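Local coordinates for pesticidal crystal protein Cry2Aa (Bacillus thuringiensis serovar kurstaki, PDB 1I5P) that promotes colloid-osmotic lysis by binding to midgut epithelial cells of dipteran and lepidopteran larvae, at residues Val57-Leu62 with Glu254-Ile258; Leu185-Arg189 with Trp259-Gln265; Gly310-Leu316 with Leu356-Cys362; Leu335-Arg339 with Leu350-Leu356; Asn480-His485 with Ile499-Gln503. One frame throughout, in Å; residues are numbered along the deposited sequence.

Overall arrangement
Contact 1 comes first, joining helix 53-65 to helix 238-259 and closing a largely helical loop of 191 residues in the N-terminal bundle. Contact 2 crosses it along the chain: helix 170-193 lies inside that loop, while its partner 259-265 follows directly on 254-258. The two touch where L61 meets F262 and S186, centres about 10 Å apart. In the middle domain, contact 4 is nested inside the loop closed by contact 3; they share L356, and strands 308-321 and 329-342 are neighbours in one sheet. Contact 5 closes a short loop further on, tying strand 483-486 to the loop before strand 503-504, probably within the C-terminal lectin-like sandwich.

Contact 1: residues Val57-Leu62 with Glu254-Ile258; sequences VSSFLL and EYVSI
Helices 53-65 and 238-259 run nearly parallel here, their local axes 14° apart and 10.2 Å at closest approach, with S58 facing E254 and L62 facing I258. Both belong to the N-terminal helical bundle of the delta-endotoxin fold, and the contact is a buried helix-helix interface built mainly on apolar side chains. Y255 reaches across. With its CG anti to the carbonyl carbon (chi1 -56°), the ring leans over to helix 53-65 and brings its CE2 side against the V57-S58 turn. V57 CG1 lies 3.6 Å from Y255 CE2, the two side chains crossing at about a right angle, while the backbone N of S58 comes to the ring edge. The phenol oxygen lies near V57 CB and makes weak hydrogen bonds to V54 O and Q179 NE2. S58 itself turns its hydroxyl back to V54 O and G55 O in its own helix, leaving CB to meet E254 CB at 4.2 Å. One turn later L61 CD1 is shared: it touches Y255 CD2 at 3.9 Å and also the CG2 branch of I258. The other branch of I258 points toward L62, where I258 CD1 meets L62 CD2 at 4.0 Å.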
# COMPACT_ATOMS: atom_id res chain seq x y z
N VAL A 57 -4.29 2.31 -13.71
CA VAL A 57 -3.48 1.19 -14.16
C VAL A 57 -3.28 0.15 -13.05
O VAL A 57 -3.44 -1.05 -13.28
CB VAL A 57 -2.10 1.65 -14.67
CG1 VAL A 57 -1.25 0.44 -15.03
CG2 VAL A 57 -2.27 2.55 -15.88
N SER A 58 -2.93 0.61 -11.86
CA SER A 58 -2.72 -0.32 -10.76
C SER A 58 -4.02 -1.06 -10.45
O SER A 58 -4.01 -2.28 -10.25
CB SER A 58 -2.20 0.43 -9.52
OG SER A 58 -3.04 1.51 -9.19
N SER A 59 -5.13 -0.34 -10.41
CA SER A 59 -6.43 -0.95 -10.14
C SER A 59 -6.71 -2.00 -11.21
O SER A 59 -7.18 -3.10 -10.92
CB SER A 59 -7.52 0.11 -10.15
OG SER A 59 -7.31 1.06 -9.11
N PHE A 60 -6.39 -1.64 -12.45
CA PHE A 60 -6.57 -2.52 -13.60
C PHE A 60 -5.75 -3.80 -13.45
O PHE A 60 -6.26 -4.91 -13.65
CB PHE A 60 -6.15 -1.76 -14.86
CG PHE A 60 -5.95 -2.64 -16.07
CD1 PHE A 60 -7.04 -3.12 -16.79
CD2 PHE A 60 -4.66 -2.97 -16.49
CE1 PHE A 60 -6.86 -3.91 -17.92
CE2 PHE A 60 -4.46 -3.77 -17.62
CZ PHE A 60 -5.57 -4.24 -18.34
N LEU A 61 -4.48 -3.66 -13.11
CA LEU A 61 -3.62 -4.83 -12.95
C LEU A 61 -4.11 -5.71 -11.80
O LEU A 61 -4.13 -6.94 -11.92
CB LEU A 61 -2.16 -4.41 -12.74
CG LEU A 61 -1.56 -3.69 -13.96
CD1 LEU A 61 -0.11 -3.29 -13.67
CD2 LEU A 61 -1.64 -4.59 -15.18
N LEU A 62 -4.51 -5.09 -10.70
CA LEU A 62 -5.03 -5.83 -9.55
C LEU A 62 -6.22 -6.69 -9.99
O LEU A 62 -6.32 -7.85 -9.59
CB LEU A 62 -5.47 -4.85 -8.45
CG LEU A 62 -4.37 -4.24 -7.56
CD1 LEU A 62 -4.92 -3.07 -6.76
CD2 LEU A 62 -3.80 -5.32 -6.64
N GLU A 254 3.45 0.07 -6.41
CA GLU A 254 2.19 -0.65 -6.48
C GLU A 254 2.41 -1.67 -7.59
O GLU A 254 1.93 -2.80 -7.54
CB GLU A 254 1.05 0.29 -6.86
CG GLU A 254 0.26 0.79 -5.67
CD GLU A 254 -0.44 -0.34 -4.93
OE1 GLU A 254 -0.33 -0.39 -3.69
OE2 GLU A 254 -1.11 -1.17 -5.60
N TYR A 255 3.17 -1.25 -8.60
CA TYR A 255 3.47 -2.11 -9.74
C TYR A 255 4.49 -3.17 -9.36
O TYR A 255 4.33 -4.34 -9.69
CB TYR A 255 4.00 -1.27 -10.90
CG TYR A 255 3.04 -0.18 -11.30
CD1 TYR A 255 3.41 1.17 -11.26
CD2 TYR A 255 1.73 -0.49 -11.69
CE1 TYR A 255 2.50 2.18 -11.61
CE2 TYR A 255 0.83 0.51 -12.04
CZ TYR A 255 1.21 1.83 -12.00
OH TYR A 255 0.30 2.80 -12.34
N VAL A 256 5.55 -2.77 -8.67
CA VAL A 256 6.55 -3.74 -8.27
C VAL A 256 5.89 -4.86 -7.47
O VAL A 256 6.23 -6.03 -7.63
CB VAL A 256 7.65 -3.09 -7.41
CG1 VAL A 256 8.67 -4.15 -7.00
CG2 VAL A 256 8.34 -1.98 -8.20
N SER A 257 4.93 -4.49 -6.62
CA SER A 257 4.21 -5.45 -5.79
C SER A 257 3.28 -6.38 -6.58
O SER A 257 2.98 -7.49 -6.13
CB SER A 257 3.38 -4.73 -4.73
OG SER A 257 4.22 -4.15 -3.75
N ILE A 258 2.83 -5.94 -7.75
CA ILE A 258 1.95 -6.80 -8.53
C ILE A 258 2.74 -7.68 -9.49
O ILE A 258 2.29 -8.78 -9.83
CB ILE A 258 0.89 -5.98 -9.31
CG1 ILE A 258 -0.26 -6.90 -9.73
CG2 ILE A 258 1.52 -5.33 -10.54
CD1 ILE A 258 -1.06 -7.46 -8.57

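Contact 2: residues Leu185-Arg189 with Trp259-Gln265; sequences LSFIR and WSLFKYQ
L185 and R189, one turn apart on helix 170-193, meet W259 and F262 where the chain leaves helix 238-259 through two overlapping type I turns. The apolar part is carried by L185 and the aromatic rings. L185 CD1 sits over one face of the W259 indole, 3.5 Å from the centroid of its five-membered ring, a CH-pi contact, and L185 CB meets F262 CE1 at 3.9 Å. R189 CD lies off-centre against the F262 ring. The polar part belongs to the R189 guanidinium. Extended from CG to NE, the arginine chain carries it past F262 to two backbone carbonyls at its edge: NE donates to F262 O at 2.8 Å, nearly straight (171°) and on a lone pair, and NH2 donates to Y264 O at 2.8 Å, more bent. NH1 bonds G70 O, and these three carbonyls hold the buried group's rotation. Around the contact, helix 202-232 packs on L185 and W259, and K263 is salt-bridged to D578, in the loop before strand 581-582, and D589 of strand 585-597.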
# COMPACT_ATOMS: atom_id res chain seq x y z
N LEU A 185 6.33 -6.80 -18.86
CA LEU A 185 5.97 -7.95 -18.04
C LEU A 185 4.57 -8.45 -18.35
O LEU A 185 4.32 -9.66 -18.31
CB LEU A 185 6.10 -7.59 -16.55
CG LEU A 185 7.53 -7.40 -16.05
CD1 LEU A 185 7.53 -7.00 -14.58
CD2 LEU A 185 8.32 -8.70 -16.24
N SER A 186 3.67 -7.53 -18.67
CA SER A 186 2.30 -7.88 -19.02
C SER A 186 2.33 -8.67 -20.32
O SER A 186 1.59 -9.65 -20.50
CB SER A 186 1.45 -6.63 -19.20
OG SER A 186 1.29 -5.93 -17.96
N PHE A 187 3.20 -8.22 -21.23
CA PHE A 187 3.40 -8.84 -22.54
C PHE A 187 3.86 -10.29 -22.35
O PHE A 187 3.31 -11.21 -22.95
CB PHE A 187 4.45 -8.05 -23.32
CG PHE A 187 5.12 -8.82 -24.43
CD1 PHE A 187 4.43 -9.10 -25.61
CD2 PHE A 187 6.42 -9.29 -24.29
CE1 PHE A 187 5.04 -9.83 -26.64
CE2 PHE A 187 7.04 -10.02 -25.31
CZ PHE A 187 6.34 -10.29 -26.49
N ILE A 188 4.87 -10.47 -21.52
CA ILE A 188 5.41 -11.79 -21.24
C ILE A 188 4.34 -12.71 -20.65
O ILE A 188 4.18 -13.85 -21.08
CB ILE A 188 6.61 -11.69 -20.28
CG1 ILE A 188 7.76 -10.96 -20.99
CG2 ILE A 188 7.03 -13.08 -19.80
CD1 ILE A 188 8.91 -10.54 -20.07
N ARG A 189 3.58 -12.19 -19.69
CA ARG A 189 2.52 -12.97 -19.07
C ARG A 189 1.47 -13.35 -20.12
O ARG A 189 0.92 -14.45 -20.08
CB ARG A 189 1.85 -12.16 -17.95
CG ARG A 189 0.88 -12.96 -17.09
CD ARG A 189 0.17 -12.05 -16.09
NE ARG A 189 -0.60 -12.78 -15.08
CZ ARG A 189 -1.93 -12.83 -15.05
NH1 ARG A 189 -2.64 -12.21 -15.97
NH2 ARG A 189 -2.54 -13.49 -14.07
N TRP A 259 3.92 -7.24 -9.92
CA TRP A 259 4.73 -8.02 -10.85
C TRP A 259 5.06 -9.43 -10.35
O TRP A 259 4.92 -10.40 -11.09
CB TRP A 259 6.04 -7.30 -11.17
CG TRP A 259 5.88 -5.97 -11.83
CD1 TRP A 259 4.78 -5.51 -12.51
CD2 TRP A 259 6.85 -4.92 -11.88
NE1 TRP A 259 5.02 -4.24 -12.98
CE2 TRP A 259 6.28 -3.85 -12.61
CE3 TRP A 259 8.15 -4.78 -11.39
CZ2 TRP A 259 6.96 -2.66 -12.85
CZ3 TRP A 259 8.83 -3.60 -11.63
CH2 TRP A 259 8.23 -2.55 -12.35
N SER A 260 5.49 -9.52 -9.10
CA SER A 260 5.84 -10.81 -8.53
C SER A 260 4.61 -11.66 -8.24
O SER A 260 4.71 -12.75 -7.69
CB SER A 260 6.68 -10.63 -7.25
OG SER A 260 5.98 -9.88 -6.27
N LEU A 261 3.43 -11.14 -8.61
CA LEU A 261 2.18 -11.88 -8.43
C LEU A 261 1.59 -12.23 -9.79
O LEU A 261 0.58 -12.92 -9.87
CB LEU A 261 1.17 -11.06 -7.60
CG LEU A 261 1.55 -10.87 -6.13
CD1 LEU A 261 0.49 -10.04 -5.43
CD2 LEU A 261 1.71 -12.23 -5.44
N PHE A 262 2.22 -11.75 -10.86
CA PHE A 262 1.75 -12.05 -12.21
C PHE A 262 1.78 -13.56 -12.43
O PHE A 262 1.04 -14.10 -13.25
CB PHE A 262 2.64 -11.38 -13.27
CG PHE A 262 2.23 -9.98 -13.65
CD1 PHE A 262 2.88 -9.32 -14.69
CD2 PHE A 262 1.18 -9.33 -13.00
CE1 PHE A 262 2.50 -8.04 -15.08
CE2 PHE A 262 0.79 -8.05 -13.39
CZ PHE A 262 1.45 -7.40 -14.43
N LYS A 263 2.64 -14.24 -11.68
CA LYS A 263 2.79 -15.69 -11.77
C LYS A 263 1.52 -16.40 -11.27
O LYS A 263 1.39 -17.61 -11.42
CB LYS A 263 3.99 -16.15 -10.94
CG LYS A 263 3.73 -16.11 -9.43
CD LYS A 263 4.98 -15.92 -8.57
CE LYS A 263 5.76 -17.19 -8.31
NZ LYS A 263 6.67 -17.00 -7.14
N TYR A 264 0.61 -15.64 -10.66
CA TYR A 264 -0.63 -16.22 -10.16
C TYR A 264 -1.86 -15.76 -10.95
O TYR A 264 -1.85 -14.71 -11.59
CB TYR A 264 -0.84 -15.84 -8.68
CG TYR A 264 0.15 -16.46 -7.73
CD1 TYR A 264 1.15 -15.70 -7.13
CD2 TYR A 264 0.11 -17.83 -7.45
CE1 TYR A 264 2.10 -16.28 -6.28
CE2 TYR A 264 1.06 -18.42 -6.61
CZ TYR A 264 2.04 -17.64 -6.03
OH TYR A 264 3.00 -18.23 -5.24
N GLN A 265 -2.91 -16.57 -10.90
CA GLN A 265 -4.17 -16.25 -11.57
C GLN A 265 -5.28 -16.41 -10.55
O GLN A 265 -5.22 -17.29 -9.69
CB GLN A 265 -4.44 -17.20 -12.74
CG GLN A 265 -3.52 -17.02 -13.93
CD GLN A 265 -3.83 -18.01 -15.03
OE1 GLN A 265 -4.63 -17.73 -15.93
NE2 GLN A 265 -3.21 -19.18 -14.97

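Contact 3: residues Gly310-Leu316 with Leu356-Cys362; sequences GISGTRL and LNHNFNC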
# COMPACT_ATOMS: atom_id res chain seq x y z
N GLY A 310 -11.56 5.23 16.73
CA GLY A 310 -11.47 6.67 16.80
C GLY A 310 -10.28 7.16 17.60
O GLY A 310 -9.28 6.45 17.74
N ILE A 311 -10.37 8.37 18.12
CA ILE A 311 -9.28 8.92 18.91
C ILE A 311 -9.84 9.75 20.06
O ILE A 311 -11.01 10.14 20.04
CB ILE A 311 -8.37 9.87 18.09
CG1 ILE A 311 -9.17 11.11 17.66
CG2 ILE A 311 -7.82 9.15 16.86
CD1 ILE A 311 -8.32 12.25 17.14
N SER A 312 -9.00 9.99 21.05
CA SER A 312 -9.36 10.82 22.19
C SER A 312 -8.17 11.76 22.29
O SER A 312 -7.08 11.44 21.84
CB SER A 312 -9.50 9.99 23.47
OG SER A 312 -8.24 9.55 23.94
N GLY A 313 -8.38 12.94 22.86
CA GLY A 313 -7.28 13.86 22.98
C GLY A 313 -7.61 15.11 23.76
O GLY A 313 -8.74 15.28 24.23
N THR A 314 -6.62 15.97 23.91
CA THR A 314 -6.79 17.21 24.63
C THR A 314 -6.69 18.39 23.68
O THR A 314 -5.60 18.70 23.18
CB THR A 314 -5.70 17.39 25.70
OG1 THR A 314 -5.65 16.23 26.54
CG2 THR A 314 -6.00 18.62 26.56
N ARG A 315 -7.81 19.04 23.40
CA ARG A 315 -7.80 20.20 22.53
C ARG A 315 -7.94 21.45 23.39
O ARG A 315 -8.75 21.49 24.32
CB ARG A 315 -8.94 20.15 21.51
CG ARG A 315 -10.33 20.17 22.11
CD ARG A 315 -11.34 20.06 21.00
NE ARG A 315 -12.67 19.69 21.47
CZ ARG A 315 -13.62 19.20 20.68
NH1 ARG A 315 -13.37 19.02 19.39
NH2 ARG A 315 -14.81 18.89 21.18
N LEU A 316 -7.15 22.47 23.08
CA LEU A 316 -7.20 23.71 23.84
C LEU A 316 -7.39 24.93 22.94
O LEU A 316 -6.80 25.01 21.85
CB LEU A 316 -5.93 23.89 24.67
CG LEU A 316 -5.63 22.87 25.77
CD1 LEU A 316 -4.29 23.18 26.40
CD2 LEU A 316 -6.74 22.90 26.82
N LEU A 356 -2.02 15.10 30.76
CA LEU A 356 -3.22 15.90 30.54
C LEU A 356 -4.43 15.02 30.29
O LEU A 356 -4.33 13.99 29.64
CB LEU A 356 -3.03 16.82 29.34
CG LEU A 356 -1.95 17.89 29.33
CD1 LEU A 356 -1.86 18.51 27.93
CD2 LEU A 356 -2.26 18.96 30.37
N ASN A 357 -5.58 15.43 30.81
CA ASN A 357 -6.81 14.68 30.59
C ASN A 357 -7.37 15.09 29.24
O ASN A 357 -7.36 16.27 28.88
CB ASN A 357 -7.84 14.97 31.68
CG ASN A 357 -7.58 14.19 32.95
OD1 ASN A 357 -7.39 12.98 32.92
ND2 ASN A 357 -7.59 14.89 34.08
N HIS A 358 -7.86 14.11 28.49
CA HIS A 358 -8.44 14.37 27.18
C HIS A 358 -9.85 14.91 27.34
O HIS A 358 -10.62 14.43 28.18
CB HIS A 358 -8.43 13.09 26.35
CG HIS A 358 -7.06 12.57 26.07
ND1 HIS A 358 -6.83 11.37 25.42
CD2 HIS A 358 -5.84 13.10 26.32
CE1 HIS A 358 -5.53 11.19 25.29
NE2 HIS A 358 -4.90 12.22 25.83
N ASN A 359 -10.20 15.92 26.55
CA ASN A 359 -11.52 16.54 26.64
C ASN A 359 -12.41 16.30 25.43
O ASN A 359 -13.38 17.02 25.21
CB ASN A 359 -11.39 18.04 26.87
CG ASN A 359 -10.38 18.70 25.94
OD1 ASN A 359 -9.90 18.08 25.00
ND2 ASN A 359 -10.07 19.96 26.21
N PHE A 360 -12.09 15.28 24.64
CA PHE A 360 -12.92 14.98 23.48
C PHE A 360 -12.60 13.61 22.91
O PHE A 360 -11.48 13.13 23.03
CB PHE A 360 -12.77 16.08 22.41
CG PHE A 360 -11.58 15.89 21.51
CD1 PHE A 360 -11.68 15.15 20.34
CD2 PHE A 360 -10.35 16.47 21.83
CE1 PHE A 360 -10.59 14.98 19.50
CE2 PHE A 360 -9.25 16.30 21.00
CZ PHE A 360 -9.37 15.55 19.83
N ASN A 361 -13.61 12.97 22.31
CA ASN A 361 -13.49 11.66 21.68
C ASN A 361 -14.14 11.70 20.30
O ASN A 361 -15.34 11.97 20.17
CB ASN A 361 -14.16 10.56 22.52
CG ASN A 361 -13.28 10.10 23.67
OD1 ASN A 361 -13.31 10.68 24.76
ND2 ASN A 361 -12.50 9.04 23.44
N CYS A 362 -13.33 11.41 19.28
CA CYS A 362 -13.74 11.42 17.88
C CYS A 362 -13.67 10.00 17.31
O CYS A 362 -12.61 9.39 17.28
CB CYS A 362 -12.81 12.35 17.10
SG CYS A 362 -12.94 12.25 15.28
O HOH W 1 -13.85 20.14 24.06
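In the middle domain's beta-prism, strand 308-321 pairs antiparallel with strand 360-363, which C362 joins to C406 by a disulfide. I311 and C362 form a hydrogen-bonded pair, with I311 N to C362 O at 2.6 Å and C362 N to I311 O at 2.8 Å. Before this ladder, side chains take over. The amide of N359 reads the backbone of R315 twice: OD1 accepts from R315 N on a lone pair, and ND2 donates to R315 O, both at 2.8 Å. R315 in turn stacks its guanidinium flat but offset on F360, toward CB, planes 19° apart and centres 4.7 Å, while its NH1 reaches A408 O. G313 CA sits over one face of the H358 imidazole. At that ring's edge ND1 shares a hydrogen bond with S312 OG at 2.7 Å, and NE2 bonds S337 OG. With both nitrogens engaged, the H358 ring is fixed in rotation, and the asparagine takes the place of a backbone partner where regular pairing stops.

Contact 4: residues Leu335-Arg339 with Leu350-Leu356; sequences LNSAR and LIGATNL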
# COMPACT_ATOMS: atom_id res chain seq x y z
N LEU A 335 -3.82 20.79 19.81
CA LEU A 335 -4.10 19.42 20.24
C LEU A 335 -2.82 19.08 20.98
O LEU A 335 -1.76 18.88 20.38
CB LEU A 335 -4.28 18.47 19.05
CG LEU A 335 -4.42 16.99 19.44
CD1 LEU A 335 -5.65 16.80 20.31
CD2 LEU A 335 -4.50 16.13 18.18
N ASN A 336 -2.93 19.03 22.30
CA ASN A 336 -1.78 18.78 23.16
C ASN A 336 -1.48 17.33 23.46
O ASN A 336 -0.34 16.98 23.79
CB ASN A 336 -1.99 19.54 24.48
CG ASN A 336 -1.97 21.05 24.29
OD1 ASN A 336 -2.62 21.59 23.40
ND2 ASN A 336 -1.23 21.74 25.15
N SER A 337 -2.49 16.48 23.34
CA SER A 337 -2.33 15.06 23.62
C SER A 337 -3.35 14.25 22.84
O SER A 337 -4.45 14.72 22.56
CB SER A 337 -2.53 14.81 25.12
OG SER A 337 -2.36 13.44 25.44
N ALA A 338 -2.98 13.03 22.48
CA ALA A 338 -3.87 12.18 21.72
C ALA A 338 -3.57 10.71 21.88
O ALA A 338 -2.46 10.32 22.22
CB ALA A 338 -3.80 12.56 20.24
N ARG A 339 -4.59 9.89 21.65
CA ARG A 339 -4.45 8.45 21.72
C ARG A 339 -5.52 7.88 20.81
O ARG A 339 -6.67 8.32 20.82
CB ARG A 339 -4.65 7.96 23.16
CG ARG A 339 -4.49 6.45 23.34
CD ARG A 339 -4.20 6.09 24.79
NE ARG A 339 -5.17 6.68 25.71
CZ ARG A 339 -4.98 6.80 27.02
NH1 ARG A 339 -3.85 6.37 27.58
NH2 ARG A 339 -5.92 7.36 27.78
N LEU A 350 0.18 7.02 24.03
CA LEU A 350 -0.22 8.41 24.03
C LEU A 350 0.69 9.19 23.09
O LEU A 350 1.84 8.80 22.87
CB LEU A 350 -0.12 9.00 25.43
CG LEU A 350 -1.30 8.73 26.37
CD1 LEU A 350 -0.85 8.86 27.82
CD2 LEU A 350 -2.43 9.69 26.05
N ILE A 351 0.16 10.26 22.53
CA ILE A 351 0.94 11.10 21.63
C ILE A 351 0.89 12.49 22.23
O ILE A 351 -0.19 12.99 22.54
CB ILE A 351 0.34 11.12 20.22
CG1 ILE A 351 0.18 9.69 19.71
CG2 ILE A 351 1.24 11.92 19.29
CD1 ILE A 351 -0.95 9.51 18.73
N GLY A 352 2.05 13.10 22.42
CA GLY A 352 2.08 14.42 23.01
C GLY A 352 2.19 14.33 24.52
O GLY A 352 2.87 13.44 25.04
N ALA A 353 1.52 15.23 25.22
CA ALA A 353 1.55 15.25 26.67
C ALA A 353 0.94 14.00 27.29
O ALA A 353 -0.10 13.51 26.84
CB ALA A 353 0.83 16.49 27.19
N THR A 354 1.60 13.50 28.33
CA THR A 354 1.13 12.32 29.04
C THR A 354 0.56 12.69 30.40
O THR A 354 0.19 11.82 31.19
CB THR A 354 2.26 11.30 29.26
OG1 THR A 354 3.32 11.92 30.00
CG2 THR A 354 2.80 10.80 27.93
N ASN A 355 0.50 13.99 30.69
CA ASN A 355 -0.02 14.43 31.98
C ASN A 355 -1.26 15.30 31.83
O ASN A 355 -1.51 16.16 32.67
CB ASN A 355 1.04 15.19 32.77
CG ASN A 355 1.37 16.55 32.16
OD1 ASN A 355 1.86 17.44 32.85
ND2 ASN A 355 1.11 16.70 30.87
N LEU A 356 -2.02 15.10 30.76
CA LEU A 356 -3.22 15.90 30.54
C LEU A 356 -4.43 15.02 30.29
O LEU A 356 -4.33 13.99 29.64
CB LEU A 356 -3.03 16.82 29.34
CG LEU A 356 -1.95 17.89 29.33
CD1 LEU A 356 -1.86 18.51 27.93
CD2 LEU A 356 -2.26 18.96 30.37
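L350 and S337 bury the most surface in this beta hairpin of the middle domain, in which strand 329-342 turns back to pair antiparallel with the short strand 351-352. The backbone frame is set by A338 and I351, a hydrogen-bonded pair: A338 N donates to I351 O at 2.8 Å and I351 N to A338 O at 2.6 Å. Next to it, S337 and G352 form a non-hydrogen-bonded pair, and S337 CA makes a CA-H...O contact with I351 O. The backbone at G352 (phi 90°) calls for glycine, because N336 O and the preceding carbonyl oxygen, I351 O, crowd the side of its CA where a side chain would sit. The chain then leaves the strand so that A353 N can donate almost straight to N336 O, in the carbonyl plane. S337 adds a side-chain bond. Its OG, placed anti to the backbone N (chi1 -179°), donates to A353 O at 2.7 Å, in the carbonyl plane. L350 packs beside this hydroxyl. Its CD2 lies 3.8 Å from S337 OG and over one face of the R339 guanidinium, whose chain bends at chi3 (52°) and brings NH1 to L350 CG at 3.7 Å. At the far end of the hairpin, L356 CD1 packs on N336 CB at 3.6 Å.

Contact 5: residues Asn480-His485 with Ile499-Gln503; sequences NGTMIH and IHATQ
An Asx turn at N480 leads into strand 483-486 and lies against T502; H500, the centre of an inverse gamma turn, packs on M483 and H485, probably in the C-terminal lectin-like beta sandwich. N480 OD1 takes two donors from T482: its backbone N, from above the carbonyl plane, and its OG1 at 2.7 Å, in plane on a lone pair. That grip fixes the amide, whose ND2 crosses to T502 O at 2.8 Å. H485 NE2 donates to H500 O at 2.9 Å, almost straight (173°) and in the ring plane, while H485 ND1 is bonded to K471. M483, extended beyond CG, lays SD over the centre of one H500 face, 3.9 Å from the ring centroid, a Met-aromatic contact. One water bridges T482 OG1, M483 O and T502 OG1, which is also hydrogen-bonded to T535 OG1; another bridges M483 O and H500 O. Strand 530-537 borders both segments, parallel to 483-486 and antiparallel to 503-504; T502 and Q503 face R533 as a classic beta bulge.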
# COMPACT_ATOMS: atom_id res chain seq x y z
N ASN A 480 -11.40 -10.48 20.19
CA ASN A 480 -10.30 -9.72 20.78
C ASN A 480 -10.10 -8.34 20.13
O ASN A 480 -9.19 -7.59 20.49
CB ASN A 480 -9.00 -10.54 20.74
CG ASN A 480 -8.34 -10.54 19.37
OD1 ASN A 480 -8.99 -10.32 18.34
ND2 ASN A 480 -7.04 -10.81 19.35
N GLY A 481 -10.98 -8.01 19.18
CA GLY A 481 -10.91 -6.72 18.51
C GLY A 481 -10.21 -6.69 17.16
O GLY A 481 -10.26 -5.67 16.46
N THR A 482 -9.56 -7.78 16.78
CA THR A 482 -8.84 -7.81 15.51
C THR A 482 -9.70 -8.20 14.32
O THR A 482 -10.84 -8.64 14.45
CB THR A 482 -7.63 -8.76 15.57
OG1 THR A 482 -8.09 -10.10 15.81
CG2 THR A 482 -6.69 -8.34 16.70
N MET A 483 -9.10 -8.04 13.14
CA MET A 483 -9.75 -8.34 11.87
C MET A 483 -9.97 -9.80 11.56
O MET A 483 -9.08 -10.64 11.74
CB MET A 483 -8.93 -7.77 10.71
CG MET A 483 -8.79 -6.28 10.64
SD MET A 483 -7.63 -5.86 9.32
CE MET A 483 -7.40 -4.11 9.64
N ILE A 484 -11.16 -10.11 11.06
CA ILE A 484 -11.47 -11.45 10.60
C ILE A 484 -11.54 -11.22 9.09
O ILE A 484 -12.34 -10.41 8.62
CB ILE A 484 -12.82 -11.98 11.13
CG1 ILE A 484 -12.71 -12.25 12.64
CG2 ILE A 484 -13.21 -13.25 10.37
CD1 ILE A 484 -13.98 -12.82 13.28
N HIS A 485 -10.67 -11.89 8.35
CA HIS A 485 -10.61 -11.74 6.90
C HIS A 485 -11.73 -12.45 6.17
O HIS A 485 -12.01 -13.61 6.42
CB HIS A 485 -9.26 -12.23 6.41
CG HIS A 485 -8.11 -11.50 7.03
ND1 HIS A 485 -7.64 -10.31 6.53
CD2 HIS A 485 -7.41 -11.73 8.16
CE1 HIS A 485 -6.71 -9.83 7.33
NE2 HIS A 485 -6.55 -10.68 8.33
N ILE A 499 0.53 -8.83 8.70
CA ILE A 499 0.37 -7.81 9.73
C ILE A 499 -1.01 -7.89 10.38
O ILE A 499 -1.18 -7.53 11.55
CB ILE A 499 0.55 -6.38 9.16
CG1 ILE A 499 1.89 -6.26 8.43
CG2 ILE A 499 0.43 -5.35 10.28
CD1 ILE A 499 3.09 -6.80 9.20
N HIS A 500 -1.99 -8.38 9.63
CA HIS A 500 -3.37 -8.49 10.09
C HIS A 500 -3.65 -9.79 10.82
O HIS A 500 -4.56 -10.54 10.46
CB HIS A 500 -4.31 -8.34 8.90
CG HIS A 500 -4.19 -7.03 8.20
ND1 HIS A 500 -4.63 -6.83 6.90
CD2 HIS A 500 -3.72 -5.83 8.62
CE1 HIS A 500 -4.44 -5.57 6.56
NE2 HIS A 500 -3.88 -4.94 7.58
N ALA A 501 -2.86 -10.06 11.86
CA ALA A 501 -3.02 -11.27 12.63
C ALA A 501 -4.04 -11.14 13.74
O ALA A 501 -4.36 -10.03 14.19
CB ALA A 501 -1.68 -11.68 13.22
N THR A 502 -4.56 -12.27 14.18
CA THR A 502 -5.51 -12.29 15.29
C THR A 502 -4.68 -12.02 16.54
O THR A 502 -5.08 -11.25 17.42
CB THR A 502 -6.17 -13.67 15.44
OG1 THR A 502 -6.96 -13.94 14.28
CG2 THR A 502 -7.04 -13.71 16.68
N GLN A 503 -3.51 -12.66 16.60
CA GLN A 503 -2.59 -12.50 17.72
C GLN A 503 -1.23 -13.10 17.38
O GLN A 503 -1.13 -14.01 16.56
CB GLN A 503 -3.15 -13.18 18.98
CG GLN A 503 -3.37 -14.69 18.86
CD GLN A 503 -3.71 -15.32 20.21
OE1 GLN A 503 -2.92 -15.25 21.15
NE2 GLN A 503 -4.89 -15.91 20.30
O HOH W 2 -8.97 -11.89 14.18
O HOH W 3 -6.60 -12.34 11.14